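Local structure of demethyldecarbamoylnovobiocin O-methyltransferase (Streptomyces caeruleus, 2WK1) at residues A[148-151]-A[157-160]; A[196-201]-A[220-225]. The protein transfers a methyl group from S-adenosyl-L-methionine to the 4-hydroxyl of the noviose sugar, the penultimate step of novobiocin biosynthesis. All blocks are in the same frame, centred on the assembly; numbering follows the deposited sequence.

Contact 1 of 2, residues A[148-151]-A[157-160]; sequences PDVG and GDRK. With SAH (S-adenosyl-L-homocysteine), chain B.
V150 points its side chain at the flank of helix 156-161 and meets it with both methyls. CG2 does most of the touching: it lies 3.9 Å from CB of D158 and also 3.9 Å from CG of R159, and the V150 side chain crosses those of D158 and R159 at about a right angle. A chi1 of -60° sets CG2 between the backbone N and the carbonyl carbon, which sends it to D158 CB and to the backbone N and CG of R159 and leaves CG1 on the D158 side. One residue on, the carbonyl O of G151 rests against the aliphatic part of R159, 3.1 Å from CD. Beyond CD the R159 chain bends at chi3, and NH1 is hydrogen-bonded to the carbonyl O of G154. G151 itself is steadied by an Asx turn, its N reaching OD1 of D149 at 3.2 Å from above the carboxylate plane. The buried carboxylate of D158 turns to another helix: OD1 accepts from Y220 N and OD2 from E221 N, so each oxygen is satisfied by an amide at the start of helix 220-230. At the inner end of the loop, P148 CD lies 3.6 Å from N7 of the S-adenosyl-L-homocysteine adenine. In this Rossmann-like methyltransferase fold, the loop after strand 138-142 packs on the following helix beyond the adenine, with P148 bordering the cofactor pocket.

Contact 2 of 2, residues A[196-201]-A[220-225]; sequences GWFKDT and YESTWD. With SAH (S-adenosyl-L-homocysteine), chain B; EDO (1,2-ethanediol), chain F.
The adenine pocket of this S-adenosyl-L-methionine-dependent methyltransferase closes between 196-201 and 220-225, here around bound S-adenosyl-L-homocysteine. F198 lays one ring face over the base, with adenine N1 3.4 Å above the ring plane and over its centre. The same residue reads N1 with its backbone N, at 3.0 Å and an N-H...N angle of 158°. From the other segment, S222 OG donates to adenine N7 at 2.8 Å; chi1 of -58° puts OG on the adenine side, within reach of N7. Direct contact between the segments is looser: F198 CD2 stands 3.9 Å from the carbonyl O of S222, and K199 CB packs 3.7 Å from D225 OD2. A water donates to E221 OE2 (2.6 Å) and accepts a weak bond from K199 NZ, linking opposite charges that do not meet directly. W197, at the N-cap position of helix 198-201, brings its ring edge to adenine N1, and its carbonyl O accepts from the N atoms of D200 and T201. Helix 198-201 follows 191-195, an edge strand of the sheet within this chain, whereas helix 220-230 follows strand 210-215 and packs through Y220, T223 and W224 against helix 249-261.

Both contacts are partly buried and lie on the same side of the chain's centre, about 13 Å apart between centres, at the adenine end of the cofactor. Contact 2 is the nearer to the middle of the chain and sets an aromatic face over the base, with hydrogen bonds to its N1 and N7; contact 1 is farther out and rests on aliphatic packing. They share a boundary, where the D158 carboxylate joins the two. Beside it V150 CG1 packs 3.4 Å from E221 OE1, and P148 N lies 3.5 Å from W197 CZ3. Segments following the parallel strands 138-142, 191-195 and 210-215 thereby converge around one ligand.

Contact 1 of 2, residues A[148-151]-A[157-160]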
ATOM      1  N   PRO A 148      26.760  -3.561 -13.775  1.00 15.67           N
ATOM      2  CA  PRO A 148      27.712  -4.142 -14.735  1.00 16.49           C
ATOM      3  C   PRO A 148      28.926  -4.704 -14.033  1.00 16.97           C
ATOM      4  O   PRO A 148      29.297  -4.217 -12.966  1.00 16.65           O
ATOM      5  CB  PRO A 148      28.123  -2.942 -15.603  1.00 16.91           C
ATOM      6  CG  PRO A 148      27.910  -1.729 -14.692  1.00 16.85           C
ATOM      7  CD  PRO A 148      26.673  -2.084 -13.904  1.00 15.79           C
ATOM      8  N   ASP A 149      29.503  -5.742 -14.624  1.00 18.19           N
ATOM      9  CA  ASP A 149      30.794  -6.237 -14.209  1.00 19.33           C
ATOM     10  C   ASP A 149      31.850  -5.352 -14.861  1.00 20.10           C
ATOM     11  O   ASP A 149      32.049  -5.429 -16.071  1.00 21.62           O
ATOM     12  CB  ASP A 149      30.941  -7.689 -14.667  1.00 20.00           C
ATOM     13  CG  ASP A 149      32.264  -8.315 -14.266  1.00 22.39           C
ATOM     14  OD1 ASP A 149      33.171  -7.598 -13.817  1.00 24.46           O
ATOM     15  OD2 ASP A 149      32.376  -9.549 -14.408  1.00 26.53           O
ATOM     16  N   VAL A 150      32.485  -4.484 -14.071  1.00 20.50           N
ATOM     17  CA  VAL A 150      33.355  -3.445 -14.627  1.00 21.73           C
ATOM     18  C   VAL A 150      34.657  -3.991 -15.210  1.00 23.33           C
ATOM     19  O   VAL A 150      35.296  -3.305 -16.008  1.00 24.53           O
ATOM     20  CB  VAL A 150      33.645  -2.294 -13.609  1.00 21.58           C
ATOM     21  CG1 VAL A 150      32.343  -1.625 -13.180  1.00 20.53           C
ATOM     22  CG2 VAL A 150      34.435  -2.759 -12.405  1.00 22.40           C
ATOM     23  N   GLY A 151      35.021  -5.213 -14.817  1.00 23.91           N
ATOM     24  CA  GLY A 151      36.170  -5.911 -15.407  1.00 25.23           C
ATOM     25  C   GLY A 151      37.492  -5.312 -14.979  1.00 26.66           C
ATOM     26  O   GLY A 151      37.552  -4.400 -14.141  1.00 27.61           O
ATOM     27  N   GLY A 157      38.184   1.581  -7.506  1.00 21.68           N
ATOM     28  CA  GLY A 157      37.192   1.490  -6.435  1.00 21.40           C
ATOM     29  C   GLY A 157      35.996   0.633  -6.804  1.00 20.61           C
ATOM     30  O   GLY A 157      35.439  -0.059  -5.957  1.00 22.08           O
ATOM     31  N   ASP A 158      35.621   0.650  -8.079  1.00 19.49           N
ATOM     32  CA  ASP A 158      34.510  -0.173  -8.552  1.00 18.65           C
ATOM     33  C   ASP A 158      34.926  -1.632  -8.597  1.00 19.37           C
ATOM     34  O   ASP A 158      34.153  -2.510  -8.205  1.00 19.36           O
ATOM     35  CB  ASP A 158      34.057   0.263  -9.953  1.00 17.79           C
ATOM     36  CG  ASP A 158      33.302   1.575  -9.958  1.00 17.59           C
ATOM     37  OD1 ASP A 158      32.907   2.056  -8.860  1.00 16.74           O
ATOM     38  OD2 ASP A 158      33.085   2.121 -11.080  1.00 16.68           O
ATOM     39  N   ARG A 159      36.156  -1.891  -9.064  1.00 20.71           N
ATOM     40  CA  ARG A 159      36.657  -3.275  -9.134  1.00 22.35           C
ATOM     41  C   ARG A 159      36.691  -3.915  -7.763  1.00 22.82           C
ATOM     42  O   ARG A 159      36.283  -5.080  -7.598  1.00 23.11           O
ATOM     43  CB  ARG A 159      38.062  -3.323  -9.742  1.00 22.83           C
ATOM     44  CG  ARG A 159      38.126  -2.927 -11.199  1.00 24.99           C
ATOM     45  CD  ARG A 159      39.477  -3.309 -11.899  1.00 28.96           C
ATOM     46  NE  ARG A 159      40.650  -3.194 -11.028  1.00 33.05           N
ATOM     47  CZ  ARG A 159      41.488  -2.156 -10.983  1.00 35.19           C
ATOM     48  NH1 ARG A 159      41.308  -1.087 -11.760  1.00 36.61           N
ATOM     49  NH2 ARG A 159      42.525  -2.178 -10.144  1.00 37.21           N
ATOM     50  N   LYS A 160      37.154  -3.160  -6.775  1.00 23.07           N
ATOM     51  CA  LYS A 160      37.268  -3.666  -5.412  1.00 24.59           C
ATOM     52  C   LYS A 160      35.925  -4.054  -4.803  1.00 23.76           C
ATOM     53  O   LYS A 160      35.842  -4.999  -4.010  1.00 25.78           O
ATOM     54  CB  LYS A 160      37.987  -2.653  -4.503  1.00 26.12           C
ATOM     55  CG  LYS A 160      38.530  -3.248  -3.183  1.00 30.49           C
ATOM     56  CD  LYS A 160      39.091  -2.159  -2.239  1.00 34.76           C
ATOM     57  CE  LYS A 160      39.699  -2.753  -0.963  1.00 37.39           C
ATOM     58  NZ  LYS A 160      40.020  -1.706   0.071  1.00 39.86           N
TER
HETATM   59  N   SAH B 301      16.633   3.334  -6.839  1.00 13.37           N
HETATM   60  CA  SAH B 301      16.345   1.894  -6.518  1.00 12.08           C
HETATM   61  CB  SAH B 301      17.642   1.167  -6.157  1.00 12.83           C
HETATM   62  CG  SAH B 301      18.635   1.074  -7.308  1.00 12.65           C
HETATM   63  SD  SAH B 301      19.707  -0.359  -7.140  1.00 13.50           S
HETATM   64  C   SAH B 301      15.258   1.790  -5.485  1.00 12.60           C
HETATM   65  O   SAH B 301      15.151   0.766  -4.799  1.00 12.66           O
HETATM   66  OXT SAH B 301      14.429   2.686  -5.404  1.00 13.28           O
HETATM   67  C5' SAH B 301      20.956  -0.014  -8.394  1.00 12.31           C
HETATM   68  C4' SAH B 301      20.397  -0.117  -9.830  1.00 11.69           C
HETATM   69  O4' SAH B 301      21.350   0.499 -10.730  1.00 11.41           O
HETATM   70  C3' SAH B 301      20.139  -1.540 -10.324  1.00 12.46           C
HETATM   71  O3' SAH B 301      18.784  -1.716 -10.777  1.00 13.07           O
HETATM   72  C2' SAH B 301      21.166  -1.699 -11.466  1.00 11.81           C
HETATM   73  O2' SAH B 301      20.747  -2.537 -12.544  1.00 13.24           O
HETATM   74  C1' SAH B 301      21.380  -0.259 -11.945  1.00 10.43           C
HETATM   75  N9  SAH B 301      22.671   0.061 -12.558  1.00 10.57           N
HETATM   76  C8  SAH B 301      23.814   0.330 -11.877  1.00 12.23           C
HETATM   77  N7  SAH B 301      24.795   0.720 -12.727  1.00 12.06           N
HETATM   78  C5  SAH B 301      24.252   0.721 -13.969  1.00 10.80           C
HETATM   79  C6  SAH B 301      24.711   1.079 -15.288  1.00 11.01           C
HETATM   80  N6  SAH B 301      25.958   1.480 -15.471  1.00 12.27           N
HETATM   81  N1  SAH B 301      23.846   0.989 -16.304  1.00 11.08           N
HETATM   82  C2  SAH B 301      22.565   0.622 -16.121  1.00 10.84           C
HETATM   83  N3  SAH B 301      22.050   0.271 -14.938  1.00 10.66           N
HETATM   84  C4  SAH B 301      22.856   0.337 -13.858  1.00 10.29           C

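Contact 2 of 2, residues A[196-201]-A[220-225]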
ATOM      1  N   GLY A 196      19.148  -0.399 -20.771  1.00 12.86           N
ATOM      2  CA  GLY A 196      20.521  -0.634 -21.228  1.00 13.53           C
ATOM      3  C   GLY A 196      21.544  -0.058 -20.267  1.00 12.40           C
ATOM      4  O   GLY A 196      21.196   0.547 -19.239  1.00 12.80           O
ATOM      5  N   TRP A 197      22.815  -0.281 -20.571  1.00 13.69           N
ATOM      6  CA  TRP A 197      23.868   0.278 -19.776  1.00 13.11           C
ATOM      7  C   TRP A 197      23.890   1.797 -19.964  1.00 13.18           C
ATOM      8  O   TRP A 197      23.727   2.279 -21.082  1.00 14.59           O
ATOM      9  CB  TRP A 197      25.215  -0.340 -20.199  1.00 14.42           C
ATOM     10  CG  TRP A 197      25.191  -1.831 -20.080  1.00 16.06           C
ATOM     11  CD1 TRP A 197      25.264  -2.733 -21.105  1.00 19.19           C
ATOM     12  CD2 TRP A 197      25.018  -2.600 -18.892  1.00 17.30           C
ATOM     13  NE1 TRP A 197      25.156  -4.013 -20.624  1.00 22.05           N
ATOM     14  CE2 TRP A 197      25.003  -3.960 -19.267  1.00 20.53           C
ATOM     15  CE3 TRP A 197      24.882  -2.277 -17.540  1.00 15.35           C
ATOM     16  CZ2 TRP A 197      24.847  -4.991 -18.335  1.00 20.62           C
ATOM     17  CZ3 TRP A 197      24.709  -3.303 -16.628  1.00 16.23           C
ATOM     18  CH2 TRP A 197      24.687  -4.633 -17.024  1.00 18.37           C
ATOM     19  N   PHE A 198      24.088   2.549 -18.884  1.00 13.03           N
ATOM     20  CA  PHE A 198      24.073   4.016 -18.979  1.00 13.29           C
ATOM     21  C   PHE A 198      25.038   4.556 -20.034  1.00 14.33           C
ATOM     22  O   PHE A 198      24.721   5.516 -20.718  1.00 15.38           O
ATOM     23  CB  PHE A 198      24.410   4.695 -17.635  1.00 13.15           C
ATOM     24  CG  PHE A 198      23.457   4.372 -16.522  1.00 11.98           C
ATOM     25  CD1 PHE A 198      22.117   4.079 -16.772  1.00 13.28           C
ATOM     26  CD2 PHE A 198      23.905   4.382 -15.208  1.00 13.12           C
ATOM     27  CE1 PHE A 198      21.293   3.744 -15.729  1.00 13.78           C
ATOM     28  CE2 PHE A 198      23.058   4.061 -14.172  1.00 13.06           C
ATOM     29  CZ  PHE A 198      21.767   3.728 -14.439  1.00 13.95           C
ATOM     30  N   LYS A 199      26.188   3.912 -20.205  1.00 15.36           N
ATOM     31  CA  LYS A 199      27.157   4.424 -21.196  1.00 17.68           C
ATOM     32  C   LYS A 199      26.594   4.332 -22.605  1.00 18.02           C
ATOM     33  O   LYS A 199      27.050   5.060 -23.499  1.00 20.56           O
ATOM     34  CB  LYS A 199      28.495   3.689 -21.103  1.00 18.93           C
ATOM     35  CG  LYS A 199      28.413   2.221 -21.441  1.00 21.50           C
ATOM     36  CD  LYS A 199      29.758   1.500 -21.388  1.00 26.48           C
ATOM     37  CE  LYS A 199      29.568   0.033 -21.740  1.00 28.68           C
ATOM     38  NZ  LYS A 199      30.767  -0.781 -21.376  1.00 31.30           N
ATOM     39  N   ASP A 200      25.648   3.425 -22.819  1.00 18.21           N
ATOM     40  CA  ASP A 200      25.018   3.223 -24.125  1.00 18.78           C
ATOM     41  C   ASP A 200      23.747   4.036 -24.286  1.00 18.45           C
ATOM     42  O   ASP A 200      23.414   4.455 -25.385  1.00 21.37           O
ATOM     43  CB  ASP A 200      24.602   1.758 -24.307  1.00 19.37           C
ATOM     44  CG  ASP A 200      25.776   0.803 -24.384  1.00 22.48           C
ATOM     45  OD1 ASP A 200      26.838   1.229 -24.884  1.00 26.31           O
ATOM     46  OD2 ASP A 200      25.602  -0.377 -23.977  1.00 25.41           O
ATOM     47  N   THR A 201      22.997   4.232 -23.208  1.00 16.16           N
ATOM     48  CA  THR A 201      21.671   4.846 -23.302  1.00 15.98           C
ATOM     49  C   THR A 201      21.640   6.354 -23.046  1.00 16.16           C
ATOM     50  O   THR A 201      20.804   7.054 -23.612  1.00 18.47           O
ATOM     51  CB  THR A 201      20.694   4.192 -22.328  1.00 15.61           C
ATOM     52  OG1 THR A 201      21.140   4.441 -20.990  1.00 15.27           O
ATOM     53  CG2 THR A 201      20.570   2.688 -22.576  1.00 17.38           C
ATOM     54  N   TYR A 220      31.268   4.234  -9.308  1.00 14.32           N
ATOM     55  CA  TYR A 220      31.895   5.441  -9.831  1.00 13.98           C
ATOM     56  C   TYR A 220      31.516   5.622 -11.286  1.00 14.29           C
ATOM     57  O   TYR A 220      31.116   6.726 -11.707  1.00 14.04           O
ATOM     58  CB  TYR A 220      33.415   5.367  -9.687  1.00 14.51           C
ATOM     59  CG  TYR A 220      34.173   6.476 -10.374  1.00 15.20           C
ATOM     60  CD1 TYR A 220      34.502   6.391 -11.719  1.00 17.09           C
ATOM     61  CD2 TYR A 220      34.551   7.604  -9.672  1.00 16.43           C
ATOM     62  CE1 TYR A 220      35.207   7.406 -12.345  1.00 19.42           C
ATOM     63  CE2 TYR A 220      35.253   8.623 -10.277  1.00 17.23           C
ATOM     64  CZ  TYR A 220      35.570   8.521 -11.621  1.00 19.33           C
ATOM     65  OH  TYR A 220      36.289   9.530 -12.242  1.00 23.47           O
ATOM     66  N   GLU A 221      31.656   4.562 -12.081  1.00 14.57           N
ATOM     67  CA  GLU A 221      31.444   4.745 -13.510  1.00 15.42           C
ATOM     68  C   GLU A 221      30.005   5.078 -13.861  1.00 14.80           C
ATOM     69  O   GLU A 221      29.757   5.927 -14.721  1.00 16.24           O
ATOM     70  CB  GLU A 221      31.989   3.579 -14.310  1.00 17.18           C
ATOM     71  CG  GLU A 221      31.328   2.260 -14.236  1.00 21.36           C
ATOM     72  CD  GLU A 221      31.787   1.432 -15.435  1.00 26.26           C
ATOM     73  OE1 GLU A 221      32.907   0.882 -15.391  1.00 27.15           O
ATOM     74  OE2 GLU A 221      31.065   1.409 -16.448  1.00 31.81           O
ATOM     75  N   SER A 222      29.068   4.436 -13.182  1.00 13.71           N
ATOM     76  CA  SER A 222      27.668   4.699 -13.388  1.00 13.94           C
ATOM     77  C   SER A 222      27.337   6.132 -13.042  1.00 12.96           C
ATOM     78  O   SER A 222      26.595   6.800 -13.767  1.00 14.02           O
ATOM     79  CB  SER A 222      26.819   3.749 -12.563  1.00 14.28           C
ATOM     80  OG  SER A 222      27.093   2.388 -12.887  1.00 14.65           O
ATOM     81  N   THR A 223      27.883   6.612 -11.928  1.00 12.88           N
ATOM     82  CA  THR A 223      27.611   7.964 -11.462  1.00 12.44           C
ATOM     83  C   THR A 223      28.236   9.001 -12.383  1.00 12.91           C
ATOM     84  O   THR A 223      27.603   9.969 -12.726  1.00 13.23           O
ATOM     85  CB  THR A 223      28.114   8.133 -10.007  1.00 13.37           C
ATOM     86  OG1 THR A 223      27.524   7.123  -9.187  1.00 14.25           O
ATOM     87  CG2 THR A 223      27.795   9.484  -9.440  1.00 14.93           C
ATOM     88  N   TRP A 224      29.468   8.769 -12.790  1.00 13.88           N
ATOM     89  CA  TRP A 224      30.145   9.674 -13.709  1.00 14.67           C
ATOM     90  C   TRP A 224      29.393   9.761 -15.030  1.00 14.54           C
ATOM     91  O   TRP A 224      29.178  10.849 -15.570  1.00 15.65           O
ATOM     92  CB  TRP A 224      31.603   9.209 -13.929  1.00 14.94           C
ATOM     93  CG  TRP A 224      32.337  10.181 -14.782  1.00 16.10           C
ATOM     94  CD1 TRP A 224      32.516  10.104 -16.123  1.00 18.00           C
ATOM     95  CD2 TRP A 224      32.916  11.425 -14.362  1.00 15.78           C
ATOM     96  NE1 TRP A 224      33.199  11.212 -16.567  1.00 19.54           N
ATOM     97  CE2 TRP A 224      33.454  12.039 -15.504  1.00 18.87           C
ATOM     98  CE3 TRP A 224      33.048  12.067 -13.133  1.00 16.83           C
ATOM     99  CZ2 TRP A 224      34.100  13.282 -15.447  1.00 19.39           C
ATOM    100  CZ3 TRP A 224      33.698  13.300 -13.082  1.00 19.68           C
ATOM    101  CH2 TRP A 224      34.212  13.887 -14.229  1.00 20.04           C
ATOM    102  N   ASP A 225      28.988   8.614 -15.559  1.00 14.76           N
ATOM    103  CA  ASP A 225      28.265   8.615 -16.848  1.00 15.57           C
ATOM    104  C   ASP A 225      26.891   9.297 -16.743  1.00 14.46           C
ATOM    105  O   ASP A 225      26.428   9.966 -17.671  1.00 15.17           O
ATOM    106  CB  ASP A 225      28.119   7.201 -17.380  1.00 16.69           C
ATOM    107  CG  ASP A 225      29.465   6.602 -17.829  1.00 20.99           C
ATOM    108  OD1 ASP A 225      30.451   7.362 -18.000  1.00 25.41           O
ATOM    109  OD2 ASP A 225      29.512   5.369 -17.981  1.00 25.94           O
TER
HETATM  110  N   SAH B 301      16.633   3.334  -6.839  1.00 13.37           N
HETATM  111  CA  SAH B 301      16.345   1.894  -6.518  1.00 12.08           C
HETATM  112  CB  SAH B 301      17.642   1.167  -6.157  1.00 12.83           C
HETATM  113  CG  SAH B 301      18.635   1.074  -7.308  1.00 12.65           C
HETATM  114  SD  SAH B 301      19.707  -0.359  -7.140  1.00 13.50           S
HETATM  115  C   SAH B 301      15.258   1.790  -5.485  1.00 12.60           C
HETATM  116  O   SAH B 301      15.151   0.766  -4.799  1.00 12.66           O
HETATM  117  OXT SAH B 301      14.429   2.686  -5.404  1.00 13.28           O
HETATM  118  C5' SAH B 301      20.956  -0.014  -8.394  1.00 12.31           C
HETATM  119  C4' SAH B 301      20.397  -0.117  -9.830  1.00 11.69           C
HETATM  120  O4' SAH B 301      21.350   0.499 -10.730  1.00 11.41           O
HETATM  121  C3' SAH B 301      20.139  -1.540 -10.324  1.00 12.46           C
HETATM  122  O3' SAH B 301      18.784  -1.716 -10.777  1.00 13.07           O
HETATM  123  C2' SAH B 301      21.166  -1.699 -11.466  1.00 11.81           C
HETATM  124  O2' SAH B 301      20.747  -2.537 -12.544  1.00 13.24           O
HETATM  125  C1' SAH B 301      21.380  -0.259 -11.945  1.00 10.43           C
HETATM  126  N9  SAH B 301      22.671   0.061 -12.558  1.00 10.57           N
HETATM  127  C8  SAH B 301      23.814   0.330 -11.877  1.00 12.23           C
HETATM  128  N7  SAH B 301      24.795   0.720 -12.727  1.00 12.06           N
HETATM  129  C5  SAH B 301      24.252   0.721 -13.969  1.00 10.80           C
HETATM  130  C6  SAH B 301      24.711   1.079 -15.288  1.00 11.01           C
HETATM  131  N6  SAH B 301      25.958   1.480 -15.471  1.00 12.27           N
HETATM  132  N1  SAH B 301      23.846   0.989 -16.304  1.00 11.08           N
HETATM  133  C2  SAH B 301      22.565   0.622 -16.121  1.00 10.84           C
HETATM  134  N3  SAH B 301      22.050   0.271 -14.938  1.00 10.66           N
HETATM  135  C4  SAH B 301      22.856   0.337 -13.858  1.00 10.29           C
HETATM  136  C1  EDO F 551      24.748   7.857  -7.728  1.00 27.20           C
HETATM  137  O1  EDO F 551      24.730   6.989  -8.922  1.00 23.07           O
HETATM  138  C2  EDO F 551      25.341   7.235  -6.449  1.00 27.25           C
HETATM  139  O2  EDO F 551      24.277   6.827  -5.555  1.00 27.28           O
HETATM  140  O   HOH W   1      30.959  -0.738 -17.973  1.00 39.30           O